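Local coordinates for protein probable glycosidase crf1 (Neosartorya fumigata, PDB 6IBU) that cleaves chitin and transfers the chain to beta-1,6-glucan or to other chitin, cross-linking polysaccharides at the septa and in the fungal cell wall, at residues Ile89-Asp94 and Met179-Gly184; Leu96-Trp101 and Asn114-Gly119; Arg126-Pro131 and Val159-Thr164. All coordinates share one frame; numbering follows the deposited sequence.

Contact 1. Residues Ile89-Asp94 and Met179-Gly184; sequences IVLESD and MRLRLG
E92 sends CG anti to its backbone N (chi1 -176°), while R182 sets CG beside its own N, anti to the carbonyl carbon, and bends at chi3; the two side chains cross obliquely between neighbouring strands. They sit in the GH16 catalytic domain of a longer protein, in the seven-stranded antiparallel sheet of its beta-sandwich (concanavalin clan) that carries the residues assigned as catalytic by similarity. R182 NH1 reaches E92 OE1 at 3.2 Å on its syn side, a salt bridge bent to 149° at the hydrogen, with the carboxylate and guanidinium planes 31° apart. NE of R182 makes a salt bridge with D63, so the arginine, a chitin-binding residue, has two acidic partners. V90 shares this face, its CB against CB of R182, and touches E98, the nucleophile by similarity. Between the strands the pairs V90-R182 and E92-R180 each exchange two backbone hydrogen bonds; the shortest runs from R182 N to V90 O at 2.7 Å. R180 lies on the same face but turns its NH1 to the carbonyl of T64. On the other face I89, L91, L181 and L183 point into the sandwich, where strands 71-78 and 212-223 cover them. I89 and L183 run side by side, CG1 of the first 3.8 Å from CD2 of the second. L91 sets CD2 against CD1 of L181, and I89 CG2 meets that same methyl. M179, bent at chi3, lays its sulfur against the L91 carbonyl and brings CE to 3.8 Å from L91 CB.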
loop_
_atom_site.group_PDB
_atom_site.type_symbol
_atom_site.label_atom_id
_atom_site.label_comp_id
_atom_site.label_asym_id
_atom_site.label_seq_id
_atom_site.Cartn_x
_atom_site.Cartn_y
_atom_site.Cartn_z
ATOM N N ILE A 89 -3.176 -0.010 2.410
ATOM C CA ILE A 89 -2.528 0.887 1.406
ATOM C C ILE A 89 -1.077 0.429 1.244
ATOM O O ILE A 89 -0.349 0.481 2.213
ATOM C CB ILE A 89 -2.628 2.357 1.844
ATOM C CG1 ILE A 89 -4.076 2.799 2.051
ATOM C CG2 ILE A 89 -1.901 3.265 0.872
ATOM C CD1 ILE A 89 -4.203 4.000 2.938
ATOM N N VAL A 90 -0.686 -0.066 0.078
ATOM C CA VAL A 90 0.663 -0.666 -0.104
ATOM C C VAL A 90 1.421 0.031 -1.232
ATOM O O VAL A 90 0.933 0.002 -2.351
ATOM C CB VAL A 90 0.555 -2.163 -0.401
ATOM C CG1 VAL A 90 1.931 -2.753 -0.697
ATOM C CG2 VAL A 90 -0.123 -2.890 0.737
ATOM N N LEU A 91 2.637 0.482 -0.969
ATOM C CA LEU A 91 3.622 0.750 -2.037
ATOM C C LEU A 91 4.499 -0.482 -2.133
ATOM O O LEU A 91 4.983 -0.930 -1.088
ATOM C CB LEU A 91 4.432 1.993 -1.699
ATOM C CG LEU A 91 3.622 3.272 -1.657
ATOM C CD1 LEU A 91 4.512 4.456 -1.313
ATOM C CD2 LEU A 91 2.915 3.481 -2.980
ATOM N N GLU A 92 4.641 -1.047 -3.328
ATOM C CA GLU A 92 5.386 -2.312 -3.488
ATOM C C GLU A 92 6.188 -2.276 -4.782
ATOM O O GLU A 92 5.620 -1.918 -5.829
ATOM C CB GLU A 92 4.444 -3.513 -3.467
ATOM C CG GLU A 92 5.179 -4.837 -3.535
ATOM C CD GLU A 92 4.297 -6.052 -3.304
ATOM O OE1 GLU A 92 3.348 -6.240 -4.105
ATOM O OE2 GLU A 92 4.529 -6.784 -2.296
ATOM N N SER A 93 7.434 -2.732 -4.700
ATOM C CA SER A 93 8.330 -2.891 -5.859
ATOM C C SER A 93 8.334 -4.354 -6.303
ATOM O O SER A 93 7.905 -5.240 -5.542
ATOM C CB SER A 93 9.709 -2.419 -5.526
ATOM O OG SER A 93 10.498 -3.480 -5.014
ATOM N N ASP A 94 8.849 -4.587 -7.504
ATOM C CA ASP A 94 9.076 -5.930 -8.080
ATOM C C ASP A 94 10.156 -6.700 -7.288
ATOM O O ASP A 94 10.066 -7.938 -7.366
ATOM C CB ASP A 94 9.325 -5.795 -9.584
ATOM C CG ASP A 94 8.054 -5.538 -10.388
ATOM O OD1 ASP A 94 6.980 -5.328 -9.768
ATOM O OD2 ASP A 94 8.155 -5.504 -11.629
ATOM N N MET A 179 8.070 1.651 -7.221
ATOM C CA MET A 179 6.959 0.982 -6.531
ATOM C C MET A 179 5.641 1.372 -7.170
ATOM O O MET A 179 5.529 2.469 -7.679
ATOM C CB MET A 179 6.942 1.349 -5.046
ATOM C CG MET A 179 8.036 0.642 -4.295
ATOM S SD MET A 179 7.887 0.729 -2.517
ATOM C CE MET A 179 8.112 2.479 -2.234
ATOM N N ARG A 180 4.676 0.469 -7.096
ATOM C CA ARG A 180 3.303 0.779 -7.521
ATOM C C ARG A 180 2.436 0.868 -6.269
ATOM O O ARG A 180 2.874 0.468 -5.190
ATOM C CB ARG A 180 2.861 -0.221 -8.582
ATOM C CG ARG A 180 2.600 -1.625 -8.083
ATOM C CD ARG A 180 1.471 -2.190 -8.898
ATOM N NE ARG A 180 1.974 -3.172 -9.836
ATOM C CZ ARG A 180 1.579 -3.334 -11.096
ATOM N NH1 ARG A 180 0.629 -2.582 -11.634
ATOM N NH2 ARG A 180 2.153 -4.276 -11.821
ATOM N N LEU A 181 1.282 1.503 -6.396
ATOM C CA LEU A 181 0.341 1.665 -5.273
ATOM C C LEU A 181 -0.733 0.585 -5.400
ATOM O O LEU A 181 -1.323 0.458 -6.469
ATOM C CB LEU A 181 -0.204 3.092 -5.346
ATOM C CG LEU A 181 -1.272 3.471 -4.332
ATOM C CD1 LEU A 181 -0.763 3.344 -2.900
ATOM C CD2 LEU A 181 -1.748 4.887 -4.626
ATOM N N ARG A 182 -0.942 -0.196 -4.344
ATOM C CA ARG A 182 -2.006 -1.230 -4.274
ATOM C C ARG A 182 -3.000 -0.777 -3.203
ATOM O O ARG A 182 -2.573 -0.382 -2.104
ATOM C CB ARG A 182 -1.415 -2.610 -3.972
ATOM C CG ARG A 182 -0.055 -2.830 -4.635
ATOM C CD ARG A 182 0.419 -4.266 -4.838
ATOM N NE ARG A 182 -0.684 -5.152 -5.198
ATOM C CZ ARG A 182 -0.722 -6.455 -4.959
ATOM N NH1 ARG A 182 0.294 -7.056 -4.360
ATOM N NH2 ARG A 182 -1.787 -7.152 -5.315
ATOM N N LEU A 183 -4.285 -0.762 -3.508
ATOM C CA LEU A 183 -5.320 -0.484 -2.488
ATOM C C LEU A 183 -6.196 -1.720 -2.392
ATOM O O LEU A 183 -6.571 -2.258 -3.440
ATOM C CB LEU A 183 -6.138 0.728 -2.909
ATOM C CG LEU A 183 -5.351 2.019 -3.028
ATOM C CD1 LEU A 183 -6.181 3.080 -3.722
ATOM C CD2 LEU A 183 -4.911 2.482 -1.648
ATOM N N GLY A 184 -6.569 -2.105 -1.180
ATOM C CA GLY A 184 -7.463 -3.260 -1.036
ATOM C C GLY A 184 -7.893 -3.523 0.381
ATOM O O GLY A 184 -7.258 -3.046 1.330
#

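Contact 2. Residues Leu96-Trp101 and Asn114-Gly119; sequences LDEVDW and NYFGKG
E98 and F116 lie side by side and point the same way, with the carboxylate nearly perpendicular to the ring (87°). The acid meets the ring at its edge: OE2 of E98 is 3.8 Å from CD2 of F116, and E98 CD lies in the ring plane. Next along this face D100 and N114 also run alongside each other, their flat groups 26° apart. OD1 of D100 rests 3.4 Å from N114 CB. E98 OE2 and D100 OD2 are just 2.5 Å apart. These residues belong to the beta hairpin of strands 98-105 and 110-116, which carries the GH16 catalytic acids: E98 is the nucleophile and E102, close to D100, the proton donor, both by similarity. E98 pairs with F116 and D100 with N114 through two backbone hydrogen bonds each. V99 and Y115 occupy the opposite face, packed toward strands 150-155 and 158-164. Beyond the strand ends, D97 turns OD1 to K118 N (2.9 Å), approached on the anti side, while its OD2 bonds to Q176 N and T177. K118 NZ bonds to the T172 carbonyl. L96 O accepts from G119 N at 3.0 Å, the donor 65° above the carbonyl plane.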
loop_
_atom_site.group_PDB
_atom_site.type_symbol
_atom_site.label_atom_id
_atom_site.label_comp_id
_atom_site.label_asym_id
_atom_site.label_seq_id
_atom_site.Cartn_x
_atom_site.Cartn_y
_atom_site.Cartn_z
ATOM N N LEU A 96 10.190 -6.534 -4.038
ATOM C CA LEU A 96 9.441 -6.662 -2.763
ATOM C C LEU A 96 10.002 -5.676 -1.731
ATOM O O LEU A 96 9.852 -5.944 -0.572
ATOM C CB LEU A 96 9.485 -8.107 -2.265
ATOM C CG LEU A 96 8.828 -9.077 -3.236
ATOM C CD1 LEU A 96 8.853 -10.502 -2.680
ATOM C CD2 LEU A 96 7.386 -8.620 -3.517
ATOM N N ASP A 97 10.586 -4.554 -2.149
ATOM C CA ASP A 97 10.630 -3.356 -1.287
ATOM C C ASP A 97 9.172 -2.965 -1.055
ATOM O O ASP A 97 8.333 -3.185 -1.934
ATOM C CB ASP A 97 11.385 -2.193 -1.910
ATOM C CG ASP A 97 12.904 -2.325 -1.854
ATOM O OD1 ASP A 97 13.406 -3.121 -1.034
ATOM O OD2 ASP A 97 13.575 -1.630 -2.657
ATOM N N GLU A 98 8.856 -2.434 0.111
ATOM C CA GLU A 98 7.445 -2.246 0.431
ATOM C C GLU A 98 7.274 -1.275 1.581
ATOM O O GLU A 98 8.019 -1.356 2.524
ATOM C CB GLU A 98 6.857 -3.592 0.799
ATOM C CG GLU A 98 5.397 -3.677 0.479
ATOM C CD GLU A 98 4.538 -3.883 1.707
ATOM O OE1 GLU A 98 3.730 -4.845 1.702
ATOM O OE2 GLU A 98 4.689 -3.107 2.689
ATOM N N VAL A 99 6.269 -0.421 1.470
ATOM C CA VAL A 99 5.819 0.517 2.524
ATOM C C VAL A 99 4.301 0.400 2.558
ATOM O O VAL A 99 3.682 0.425 1.476
ATOM C CB VAL A 99 6.270 1.953 2.214
ATOM C CG1 VAL A 99 5.717 2.927 3.227
ATOM C CG2 VAL A 99 7.783 2.046 2.132
ATOM N N ASP A 100 3.710 0.297 3.739
ATOM C CA ASP A 100 2.250 0.124 3.793
ATOM C C ASP A 100 1.643 0.732 5.054
ATOM O O ASP A 100 2.371 1.031 6.044
ATOM C CB ASP A 100 1.850 -1.335 3.599
ATOM C CG ASP A 100 2.195 -2.237 4.751
ATOM O OD1 ASP A 100 1.543 -2.119 5.793
ATOM O OD2 ASP A 100 3.094 -3.108 4.581
ATOM N N TRP A 101 0.333 0.942 4.933
ATOM C CA TRP A 101 -0.629 1.204 6.023
ATOM C C TRP A 101 -1.529 -0.024 6.136
ATOM O O TRP A 101 -1.890 -0.571 5.096
ATOM C CB TRP A 101 -1.460 2.449 5.705
ATOM C CG TRP A 101 -0.754 3.750 5.487
ATOM C CD1 TRP A 101 -0.426 4.326 4.299
ATOM C CD2 TRP A 101 -0.431 4.726 6.492
ATOM N NE1 TRP A 101 0.129 5.559 4.489
ATOM C CE2 TRP A 101 0.126 5.843 5.831
ATOM C CE3 TRP A 101 -0.523 4.750 7.883
ATOM C CZ2 TRP A 101 0.570 6.973 6.525
ATOM C CZ3 TRP A 101 -0.090 5.861 8.568
ATOM C CH2 TRP A 101 0.436 6.962 7.894
ATOM N N ASN A 114 4.155 -0.049 8.268
ATOM C CA ASN A 114 5.054 -1.188 8.012
ATOM C C ASN A 114 5.937 -0.945 6.801
ATOM O O ASN A 114 5.585 -0.143 5.936
ATOM C CB ASN A 114 4.247 -2.444 7.766
ATOM C CG ASN A 114 4.710 -3.544 8.679
ATOM O OD1 ASN A 114 5.846 -3.997 8.597
ATOM N ND2 ASN A 114 3.833 -3.923 9.589
ATOM N N TYR A 115 7.037 -1.665 6.739
ATOM C CA TYR A 115 7.897 -1.671 5.542
ATOM C C TYR A 115 8.634 -3.001 5.517
ATOM O O TYR A 115 8.773 -3.634 6.572
ATOM C CB TYR A 115 8.829 -0.462 5.547
ATOM C CG TYR A 115 10.073 -0.660 6.368
ATOM C CD1 TYR A 115 10.074 -0.442 7.734
ATOM C CD2 TYR A 115 11.232 -1.112 5.771
ATOM C CE1 TYR A 115 11.216 -0.646 8.484
ATOM C CE2 TYR A 115 12.391 -1.307 6.499
ATOM C CZ TYR A 115 12.378 -1.064 7.856
ATOM O OH TYR A 115 13.503 -1.271 8.577
ATOM N N PHE A 116 9.023 -3.403 4.311
ATOM C CA PHE A 116 9.936 -4.529 4.009
ATOM C C PHE A 116 10.988 -3.986 3.048
ATOM O O PHE A 116 10.659 -3.146 2.197
ATOM C CB PHE A 116 9.175 -5.704 3.391
ATOM C CG PHE A 116 8.117 -6.247 4.313
ATOM C CD1 PHE A 116 8.460 -7.139 5.314
ATOM C CD2 PHE A 116 6.802 -5.806 4.245
ATOM C CE1 PHE A 116 7.491 -7.665 6.157
ATOM C CE2 PHE A 116 5.850 -6.277 5.136
ATOM C CZ PHE A 116 6.192 -7.212 6.085
ATOM N N GLY A 117 12.223 -4.436 3.223
ATOM C CA GLY A 117 13.292 -4.333 2.218
ATOM C C GLY A 117 13.459 -5.666 1.526
ATOM O O GLY A 117 13.679 -6.657 2.216
ATOM N N LYS A 118 13.316 -5.698 0.205
ATOM C CA LYS A 118 13.689 -6.868 -0.641
ATOM C C LYS A 118 12.996 -8.142 -0.146
ATOM O O LYS A 118 13.622 -9.222 -0.240
ATOM C CB LYS A 118 15.205 -7.077 -0.644
ATOM C CG LYS A 118 15.977 -5.854 -1.089
ATOM C CD LYS A 118 17.441 -6.089 -1.208
ATOM C CE LYS A 118 18.154 -4.938 -1.877
ATOM N NZ LYS A 118 18.318 -3.766 -0.985
ATOM N N GLY A 119 11.757 -8.030 0.337
ATOM C CA GLY A 119 10.923 -9.188 0.703
ATOM C C GLY A 119 11.406 -9.843 1.980
ATOM O O GLY A 119 10.962 -10.960 2.275
HETATM O O HOH W 1 15.594 -2.462 0.399
#

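Contact 3. Residues Arg126-Pro131 and Val159-Thr164; sequences RGTYVP and VVRTLT
R161 reaches across to the turn before strand 128-131, its chain extended from CG to NE after CG leaves anti to the backbone N (chi1 -178°). From CB the chain runs straight toward the R126 carbonyl. CD passes T128, 3.9 Å from its CB. NE lies 3.7 Å from OG1 of T128, and the guanidinium presents one face to that oxygen, which stands over its centre, 3.6 Å from CZ. At the tip NH1 and NH2 both close on a single acceptor, R126 O, at 2.8 Å and 3.0 Å. The oxygen lies almost in the guanidinium plane, yet both nitrogens approach from the same face of the R126 carbonyl plane, and NH2 stands 65° out of it. NH1 also bonds to T113 OG1, and the guanidinium makes a cation-pi contact with W153. R126 points its CB away, and its NH1 bonds to the T123 carbonyl. Further along, V130 and V160 meet at about a right angle, their CG2 methyls 4.0 Å apart, with I155 also against V130. Here strand 128-131, the edge of the seven-stranded sheet, faces strand 158-164 of the other sheet of the GH16 sandwich, and no backbone hydrogen bond joins the two. V160 and R161 both face W153 in a classic beta bulge, which brings these consecutive side chains to the same interface. Since the acceptor is a neutral carbonyl and no acid takes part in the contact, the charge of R161 is probably steadied by the carbonyl dipole and the indole of W153.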
loop_
_atom_site.group_PDB
_atom_site.type_symbol
_atom_site.label_atom_id
_atom_site.label_comp_id
_atom_site.label_asym_id
_atom_site.label_seq_id
_atom_site.Cartn_x
_atom_site.Cartn_y
_atom_site.Cartn_z
ATOM N N ARG A 126 9.777 -3.727 11.665
ATOM C CA ARG A 126 9.210 -3.108 10.448
ATOM C C ARG A 126 7.869 -2.455 10.794
ATOM O O ARG A 126 7.553 -1.479 10.151
ATOM C CB ARG A 126 9.073 -4.194 9.378
ATOM C CG ARG A 126 10.375 -4.944 9.112
ATOM C CD ARG A 126 10.237 -6.113 8.156
ATOM N NE ARG A 126 9.783 -7.338 8.816
ATOM C CZ ARG A 126 8.504 -7.648 9.061
ATOM N NH1 ARG A 126 8.194 -8.777 9.677
ATOM N NH2 ARG A 126 7.531 -6.843 8.667
ATOM N N GLY A 127 7.169 -2.963 11.816
ATOM C CA GLY A 127 5.784 -2.600 12.178
ATOM C C GLY A 127 5.716 -1.684 13.392
ATOM O O GLY A 127 6.375 -1.965 14.404
ATOM N N THR A 128 4.922 -0.626 13.295
ATOM C CA THR A 128 4.641 0.365 14.355
ATOM C C THR A 128 3.151 0.705 14.300
ATOM O O THR A 128 2.671 1.054 13.226
ATOM C CB THR A 128 5.472 1.631 14.125
ATOM O OG1 THR A 128 6.843 1.321 14.374
ATOM C CG2 THR A 128 5.041 2.794 14.992
ATOM N N TYR A 129 2.451 0.657 15.425
ATOM C CA TYR A 129 1.057 1.154 15.516
ATOM C C TYR A 129 1.087 2.642 15.847
ATOM O O TYR A 129 1.911 3.048 16.658
ATOM C CB TYR A 129 0.262 0.365 16.549
ATOM C CG TYR A 129 0.013 -1.053 16.123
ATOM C CD1 TYR A 129 0.956 -2.032 16.381
ATOM C CD2 TYR A 129 -1.130 -1.410 15.425
ATOM C CE1 TYR A 129 0.749 -3.347 16.011
ATOM C CE2 TYR A 129 -1.354 -2.718 15.043
ATOM C CZ TYR A 129 -0.413 -3.686 15.343
ATOM O OH TYR A 129 -0.610 -4.983 14.974
ATOM N N VAL A 130 0.191 3.420 15.248
ATOM C CA VAL A 130 0.068 4.872 15.558
ATOM C C VAL A 130 -1.390 5.149 15.866
ATOM O O VAL A 130 -2.257 4.605 15.209
ATOM C CB VAL A 130 0.612 5.737 14.404
ATOM C CG1 VAL A 130 1.999 5.290 14.012
ATOM C CG2 VAL A 130 -0.275 5.733 13.167
ATOM N N PRO A 131 -1.706 6.018 16.839
ATOM C CA PRO A 131 -3.093 6.335 17.170
ATOM C C PRO A 131 -3.756 7.110 16.026
ATOM O O PRO A 131 -3.149 7.954 15.481
ATOM C CB PRO A 131 -3.006 7.219 18.435
ATOM C CG PRO A 131 -1.544 7.134 18.890
ATOM C CD PRO A 131 -0.758 6.813 17.634
ATOM N N VAL A 159 3.227 14.154 11.038
ATOM C CA VAL A 159 4.187 13.023 10.889
ATOM C C VAL A 159 3.906 12.009 12.004
ATOM O O VAL A 159 3.802 12.434 13.185
ATOM C CB VAL A 159 5.645 13.501 10.913
ATOM C CG1 VAL A 159 6.597 12.332 11.032
ATOM C CG2 VAL A 159 5.973 14.322 9.682
ATOM N N VAL A 160 3.751 10.725 11.670
ATOM C CA VAL A 160 3.493 9.677 12.709
ATOM C C VAL A 160 4.645 8.680 12.763
ATOM O O VAL A 160 4.758 7.990 13.793
ATOM C CB VAL A 160 2.147 8.967 12.511
ATOM C CG1 VAL A 160 1.011 9.957 12.682
ATOM C CG2 VAL A 160 2.056 8.257 11.170
ATOM N N ARG A 161 5.462 8.592 11.708
ATOM C CA ARG A 161 6.655 7.719 11.719
ATOM C C ARG A 161 7.658 8.166 10.673
ATOM O O ARG A 161 7.242 8.449 9.558
ATOM C CB ARG A 161 6.267 6.281 11.406
ATOM C CG ARG A 161 7.438 5.318 11.459
ATOM C CD ARG A 161 6.951 3.906 11.287
ATOM N NE ARG A 161 8.074 2.998 11.289
ATOM C CZ ARG A 161 7.993 1.705 11.035
ATOM N NH1 ARG A 161 6.808 1.157 10.777
ATOM N NH2 ARG A 161 9.094 0.976 11.046
ATOM N N THR A 162 8.943 8.090 11.007
ATOM C CA THR A 162 10.058 8.288 10.054
ATOM C C THR A 162 10.988 7.079 10.093
ATOM O O THR A 162 11.483 6.741 11.169
ATOM C CB THR A 162 10.847 9.560 10.375
ATOM O OG1 THR A 162 9.988 10.698 10.252
ATOM C CG2 THR A 162 12.021 9.715 9.439
ATOM N N LEU A 163 11.227 6.475 8.938
ATOM C CA LEU A 163 12.272 5.448 8.740
ATOM C C LEU A 163 13.425 6.113 7.981
ATOM O O LEU A 163 13.233 6.483 6.839
ATOM C CB LEU A 163 11.678 4.273 7.964
ATOM C CG LEU A 163 12.711 3.285 7.446
ATOM C CD1 LEU A 163 13.311 2.538 8.619
ATOM C CD2 LEU A 163 12.100 2.363 6.408
ATOM N N THR A 164 14.567 6.304 8.627
ATOM C CA THR A 164 15.776 6.858 7.968
ATOM C C THR A 164 16.486 5.695 7.277
ATOM O O THR A 164 16.323 4.533 7.692
ATOM C CB THR A 164 16.675 7.622 8.944
ATOM O OG1 THR A 164 17.314 6.659 9.784
ATOM C CG2 THR A 164 15.896 8.613 9.775
#

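Contacts 1 and 2 are pairings in one sheet, separated by the pairing of strands 85-93 and 98-105, which probable backbone hydrogen bonds join from L91 N to V99 O and from W101 N to I89 O. Contact 1 is the buried one, its centre about 4 Å from the centre of the chain, with an apolar inner face and a face bearing V90 and the charged E92, R180 and R182; contact 2, partly buried, carries acids on that outer face and ends in polar turns. Contact 3, also partly buried, its centre about 14 Å from that of the chain, joins edges of the two sheets through side chains instead of strand pairing. Contacts 1 and 3 do not touch.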